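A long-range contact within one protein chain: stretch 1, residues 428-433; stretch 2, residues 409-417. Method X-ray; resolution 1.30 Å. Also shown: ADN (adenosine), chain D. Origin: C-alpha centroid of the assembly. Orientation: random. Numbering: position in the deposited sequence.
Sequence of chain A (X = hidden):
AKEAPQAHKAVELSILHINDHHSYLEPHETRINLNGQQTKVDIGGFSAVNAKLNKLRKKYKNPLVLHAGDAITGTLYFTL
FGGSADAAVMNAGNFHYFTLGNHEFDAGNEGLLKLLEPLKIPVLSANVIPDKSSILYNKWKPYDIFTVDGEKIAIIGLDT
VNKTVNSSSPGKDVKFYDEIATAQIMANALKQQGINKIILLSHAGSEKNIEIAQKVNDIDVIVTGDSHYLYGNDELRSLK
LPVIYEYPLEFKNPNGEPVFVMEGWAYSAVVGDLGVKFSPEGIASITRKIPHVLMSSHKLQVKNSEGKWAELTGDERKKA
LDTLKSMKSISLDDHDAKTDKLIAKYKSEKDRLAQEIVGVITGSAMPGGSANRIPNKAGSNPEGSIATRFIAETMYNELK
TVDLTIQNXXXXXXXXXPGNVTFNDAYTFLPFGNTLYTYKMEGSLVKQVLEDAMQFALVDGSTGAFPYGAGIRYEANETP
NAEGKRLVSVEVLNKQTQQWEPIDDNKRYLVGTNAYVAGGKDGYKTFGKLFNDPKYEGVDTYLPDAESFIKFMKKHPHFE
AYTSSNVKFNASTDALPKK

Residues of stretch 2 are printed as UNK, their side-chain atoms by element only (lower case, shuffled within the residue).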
ATOM      1  N   THR A 428     -39.439 -17.269  10.632  1.00 14.63           N
ATOM      2  CA  THR A 428     -40.858 -16.934  10.722  1.00 16.91           C
ATOM      3  C   THR A 428     -41.056 -15.441  10.978  1.00 18.24           C
ATOM      4  O   THR A 428     -41.947 -14.819  10.392  1.00 21.49           O
ATOM      5  CB  THR A 428     -41.544 -17.730  11.852  1.00 18.24           C
ATOM      6  OG1 THR A 428     -41.484 -19.128  11.550  1.00 18.59           O
ATOM      7  CG2 THR A 428     -43.002 -17.307  12.007  1.00 24.71           C
ATOM      8  N   PHE A 429     -40.232 -14.877  11.858  1.00 16.97           N
ATOM      9  CA  PHE A 429     -40.282 -13.452  12.171  1.00 17.96           C
ATOM     10  C   PHE A 429     -40.017 -12.618  10.917  1.00 19.42           C
ATOM     11  O   PHE A 429     -40.623 -11.564  10.722  1.00 20.87           O
ATOM     12  CB  PHE A 429     -39.226 -13.082  13.222  1.00 19.60           C
ATOM     13  CG  PHE A 429     -39.494 -13.628  14.598  1.00 21.72           C
ATOM     14  CD1 PHE A 429     -40.773 -13.981  14.993  1.00 23.70           C
ATOM     15  CD2 PHE A 429     -38.455 -13.775  15.505  1.00 19.77           C
ATOM     16  CE1 PHE A 429     -41.007 -14.478  16.266  1.00 21.60           C
ATOM     17  CE2 PHE A 429     -38.687 -14.272  16.772  1.00 19.29           C
ATOM     18  CZ  PHE A 429     -39.966 -14.623  17.150  1.00 21.02           C
ATOM     19  N   LEU A 430     -39.099 -13.100  10.082  1.00 15.81           N
ATOM     20  CA  LEU A 430     -38.568 -12.333   8.958  1.00 15.91           C
ATOM     21  C   LEU A 430     -38.639 -13.160   7.688  1.00 15.24           C
ATOM     22  O   LEU A 430     -37.691 -13.881   7.363  1.00 17.01           O
ATOM     23  CB  LEU A 430     -37.119 -11.964   9.244  1.00 13.93           C
ATOM     24  CG  LEU A 430     -36.927 -11.104  10.490  1.00 15.05           C
ATOM     25  CD1 LEU A 430     -35.494 -11.192  10.976  1.00 16.35           C
ATOM     26  CD2 LEU A 430     -37.331  -9.660  10.227  1.00 17.84           C
ATOM     27  N   PRO A 431     -39.762 -13.055   6.962  1.00 16.87           N
ATOM     28  CA  PRO A 431     -40.048 -13.920   5.815  1.00 19.48           C
ATOM     29  C   PRO A 431     -39.658 -13.350   4.450  1.00 18.53           C
ATOM     30  O   PRO A 431     -39.852 -14.037   3.446  1.00 18.98           O
ATOM     31  CB  PRO A 431     -41.568 -14.054   5.880  1.00 21.83           C
ATOM     32  CG  PRO A 431     -42.012 -12.717   6.373  1.00 19.87           C
ATOM     33  CD  PRO A 431     -40.937 -12.249   7.344  1.00 19.91           C
ATOM     34  N   PHE A 432     -39.119 -12.135   4.403  1.00 14.88           N
ATOM     35  CA  PHE A 432     -38.916 -11.453   3.123  1.00 15.24           C
ATOM     36  C   PHE A 432     -37.575 -11.725   2.438  1.00 14.04           C
ATOM     37  O   PHE A 432     -37.407 -11.428   1.252  1.00 17.13           O
ATOM     38  CB  PHE A 432     -39.123  -9.948   3.284  1.00 14.37           C
ATOM     39  CG  PHE A 432     -40.545  -9.561   3.564  1.00 16.15           C
ATOM     40  CD1 PHE A 432     -41.532  -9.761   2.611  1.00 18.45           C
ATOM     41  CD2 PHE A 432     -40.894  -8.988   4.774  1.00 15.87           C
ATOM     42  CE1 PHE A 432     -42.845  -9.398   2.866  1.00 19.43           C
ATOM     43  CE2 PHE A 432     -42.202  -8.622   5.035  1.00 18.08           C
ATOM     44  CZ  PHE A 432     -43.179  -8.830   4.081  1.00 19.32           C
ATOM     45  N   GLY A 433     -36.623 -12.276   3.181  1.00 14.82           N
ATOM     46  CA  GLY A 433     -35.324 -12.598   2.618  1.00 14.80           C
ATOM     47  C   GLY A 433     -34.430 -11.404   2.319  1.00 13.46           C
ATOM     48  O   GLY A 433     -33.633 -11.444   1.382  1.00 17.18           O
ATOM     49  N   UNK A 409     -41.435  -0.535   9.485  1.00 10.42           N
ATOM     50  CA  UNK A 409     -42.384  -1.283  10.316  1.00 10.95           C
ATOM     51  C   UNK A 409     -43.096  -2.420   9.577  1.00 10.65           C
ATOM     52  O   UNK A 409     -43.490  -3.409  10.187  1.00 12.14           O
ATOM     53  c   UNK A 409     -43.410  -0.332  10.943  1.00 12.50           C
ATOM     54  N   UNK A 410     -43.265  -2.274   8.269  1.00 10.76           N
ATOM     55  CA  UNK A 410     -43.922  -3.297   7.474  1.00 12.19           C
ATOM     56  C   UNK A 410     -43.092  -4.558   7.325  1.00 14.60           C
ATOM     57  O   UNK A 410     -43.579  -5.578   6.833  1.00 14.99           O
ATOM     58  N   UNK A 411     -41.832  -4.491   7.745  1.00 13.25           N
ATOM     59  CA  UNK A 411     -40.938  -5.629   7.648  1.00 12.79           C
ATOM     60  C   UNK A 411     -41.083  -6.577   8.822  1.00 14.08           C
ATOM     61  O   UNK A 411     -40.389  -7.591   8.903  1.00 16.01           O
ATOM     62  N   UNK A 412     -41.983  -6.237   9.744  1.00 13.03           N
ATOM     63  CA  UNK A 412     -42.259  -7.069  10.912  1.00 18.63           C
ATOM     64  C   UNK A 412     -43.768  -7.341  10.991  1.00 17.34           C
ATOM     65  O   UNK A 412     -44.571  -6.417  11.134  1.00 19.71           O
ATOM     66  c   UNK A 412     -40.335  -5.823  11.962  1.00 20.32           C
ATOM     67  c   UNK A 412     -42.661  -5.349  12.728  1.00 20.07           C
ATOM     68  c   UNK A 412     -41.716  -6.420  12.212  1.00 21.44           C
ATOM     69  N   UNK A 413     -44.148  -8.611  10.883  1.00 18.35           N
ATOM     70  CA  UNK A 413     -45.543  -8.980  10.635  1.00 20.32           C
ATOM     71  C   UNK A 413     -46.381  -9.277  11.875  1.00 19.34           C
ATOM     72  O   UNK A 413     -47.592  -9.471  11.768  1.00 19.24           O
ATOM     73  c   UNK A 413     -45.789 -11.780   5.047  1.00 35.93           C
ATOM     74  n   UNK A 413     -46.038 -11.436   3.791  1.00 36.18           N
ATOM     75  c   UNK A 413     -45.351  -9.878   8.239  1.00 25.17           C
ATOM     76  c   UNK A 413     -45.610 -10.188   9.698  1.00 22.17           C
ATOM     77  c   UNK A 413     -45.498 -11.142   7.407  1.00 29.63           C
ATOM     78  n   UNK A 413     -45.562 -13.052   5.350  1.00 39.02           N
ATOM     79  n   UNK A 413     -45.760 -10.855   6.001  1.00 33.64           N
ATOM     80  N   UNK A 414     -45.752  -9.325  13.042  1.00 18.67           N
ATOM     81  CA  UNK A 414     -46.482  -9.646  14.264  1.00 18.76           C
ATOM     82  C   UNK A 414     -45.718  -9.202  15.499  1.00 16.01           C
ATOM     83  O   UNK A 414     -44.529  -8.881  15.423  1.00 16.85           O
ATOM     84  c   UNK A 414     -46.781 -11.141  14.334  1.00 20.54           C
ATOM     85  N   UNK A 415     -46.406  -9.183  16.638  1.00 17.01           N
ATOM     86  CA  UNK A 415     -45.750  -8.922  17.908  1.00 15.17           C
ATOM     87  C   UNK A 415     -44.703 -10.003  18.126  1.00 15.82           C
ATOM     88  O   UNK A 415     -44.870 -11.137  17.673  1.00 15.55           O
ATOM     89  o   UNK A 415     -48.729  -7.949  19.885  1.00 22.86           O
ATOM     90  c   UNK A 415     -46.744  -8.983  19.080  1.00 16.48           C
ATOM     91  o   UNK A 415     -47.861  -7.106  18.070  1.00 16.65           O
ATOM     92  c   UNK A 415     -47.852  -7.939  18.993  1.00 17.54           C
ATOM     93  N   UNK A 416     -43.634  -9.658  18.829  1.00 13.72           N
ATOM     94  CA  UNK A 416     -42.672 -10.652  19.271  1.00 15.35           C
ATOM     95  C   UNK A 416     -42.943 -10.925  20.745  1.00 15.71           C
ATOM     96  O   UNK A 416     -42.770 -10.044  21.587  1.00 16.26           O
ATOM     97  c   UNK A 416     -40.974  -9.941  17.565  1.00 16.10           C
ATOM     98  c   UNK A 416     -41.224 -10.182  19.055  1.00 15.15           C
ATOM     99  c   UNK A 416     -39.585  -9.418  17.237  1.00 17.86           C
ATOM    100  c   UNK A 416     -40.243 -11.203  19.601  1.00 15.68           C
ATOM    101  N   UNK A 417     -43.384 -12.144  21.041  1.00 16.29           N
ATOM    102  CA  UNK A 417     -43.858 -12.503  22.375  1.00 15.95           C
ATOM    103  C   UNK A 417     -42.756 -13.131  23.217  1.00 17.82           C
ATOM    104  O   UNK A 417     -41.821 -13.723  22.679  1.00 18.51           O
ATOM    105  c   UNK A 417     -45.041 -13.471  22.262  1.00 17.82           C
ATOM    106  c   UNK A 417     -46.220 -13.026  21.395  1.00 19.58           C
ATOM    107  c   UNK A 417     -46.751 -11.675  21.843  1.00 18.32           C
ATOM    108  c   UNK A 417     -47.327 -14.075  21.419  1.00 20.16           C
TER
HETATM  109  O5' ADN D1600     -47.731  -5.342   2.299  1.00 29.03           O
HETATM  110  C5' ADN D1600     -46.783  -4.468   1.683  1.00 21.36           C
HETATM  111  C4' ADN D1600     -45.882  -3.881   2.763  1.00 18.48           C
HETATM  112  O4' ADN D1600     -45.056  -4.905   3.325  1.00 17.36           O
HETATM  113  C3' ADN D1600     -44.935  -2.822   2.234  1.00 16.87           C
HETATM  114  O3' ADN D1600     -45.519  -1.518   2.311  1.00 20.38           O
HETATM  115  C2' ADN D1600     -43.734  -2.946   3.151  1.00 14.93           C
HETATM  116  O2' ADN D1600     -43.894  -2.135   4.321  1.00 16.73           O
HETATM  117  C1' ADN D1600     -43.742  -4.402   3.577  1.00 16.23           C
HETATM  118  N9  ADN D1600     -42.764  -5.157   2.763  1.00 13.80           N
HETATM  119  C8  ADN D1600     -42.989  -5.805   1.603  1.00 15.51           C
HETATM  120  N7  ADN D1600     -41.846  -6.388   1.147  1.00 15.58           N
HETATM  121  C5  ADN D1600     -40.863  -6.104   2.031  1.00 13.72           C
HETATM  122  C6  ADN D1600     -39.420  -6.399   2.184  1.00 14.88           C
HETATM  123  N6  ADN D1600     -38.736  -7.133   1.276  1.00 14.66           N
HETATM  124  N1  ADN D1600     -38.791  -5.905   3.268  1.00 12.85           N
HETATM  125  C2  ADN D1600     -39.430  -5.170   4.197  1.00 13.68           C
HETATM  126  N3  ADN D1600     -40.733  -4.864   4.125  1.00 13.23           N
HETATM  127  C4  ADN D1600     -41.484  -5.301   3.090  1.00 14.45           C
HETATM  128  O   HOH W   1     -41.805  -9.776   9.261  1.00 20.65           O

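Position 409 carries one side-chain carbon, which makes no contact with stretch 1; a lone CB identifies Ala409. Its backbone O accepts a hydrogen bond from N of position 412 at 3.2 Å, closing the short 3-10 segment.

Position 410 has no side-chain atoms. Its O lies 3.8 Å from Phe432 CE2, and its CA is 3.4 Å from adenosine O2'. The missing side chain makes it Gly410. An ideal CB here would fall 1.9 Å from that O2', a clash, so the bare backbone leaves room for the ribose.

Position 411 also lacks a side chain. Its CA sits 4.2 Å from Phe432 CE2 and 3.6 Å from adenosine N3, and its O is 3.9 Å from Leu430 CD2. This is Gly411. An ideal CB would be crowded by adenosine C2 at 3.4 Å.

Position 412 shows three carbons, one bearing the other two; CA to CB points away from stretch 1, and the side chain makes no contact with it. Branching directly at CB, with no further atoms, gives Val412.

At position 413 three carbons lead to a nitrogen, then to a carbon bearing two more nitrogens. The chain nitrogen is 3.8 Å from Phe432 CZ and a terminal nitrogen 3.7 Å from Pro431 CG. This guanidinium defines Arg413. With chi2 and chi3 both t, the side chain is extended.

Position 414 has a single carbon, which makes no contact with stretch 1: Ala414. Position 415 has two carbons, the second carrying two oxygens; CA to CB points away from stretch 1, and the side chain makes no contact with it. This short carboxylate is Asp415, with OD1 hydrogen-bonded elsewhere in the structure.

Position 416 has four carbons forked at the first, one arm two carbons long. The one-carbon arm is 4.2 Å from Phe429 CZ, an apolar contact at an oblique angle to the ring. The fork specifies Ile416.

Position 417 also has four carbons, but forked at the second; its side chain comes no nearer to stretch 1 than 7.3 Å, CB to Phe429 CE1. It is Leu417.

The contact buries 371 Å² in total without a direct hydrogen bond between the stretches. Packing supplies the direct contacts: Phe429 meets Ile416, while Phe432 lies against the glycine backbone and Arg413. One water bridges the polar backbone, its O donating to Phe429 O and Gly411 O, each at 2.6 Å, and accepting a weak bond from Arg413 N at 3.1 Å. The two carbonyl oxygens, Phe429 O and Gly411 O, are 4.4 Å apart and both acceptors, so the water supplies the donors they lack. Adenosine completes the arrangement, with N7 over one face of the Phe432 ring.

Stretch 2 409-417: AGGVRADIL
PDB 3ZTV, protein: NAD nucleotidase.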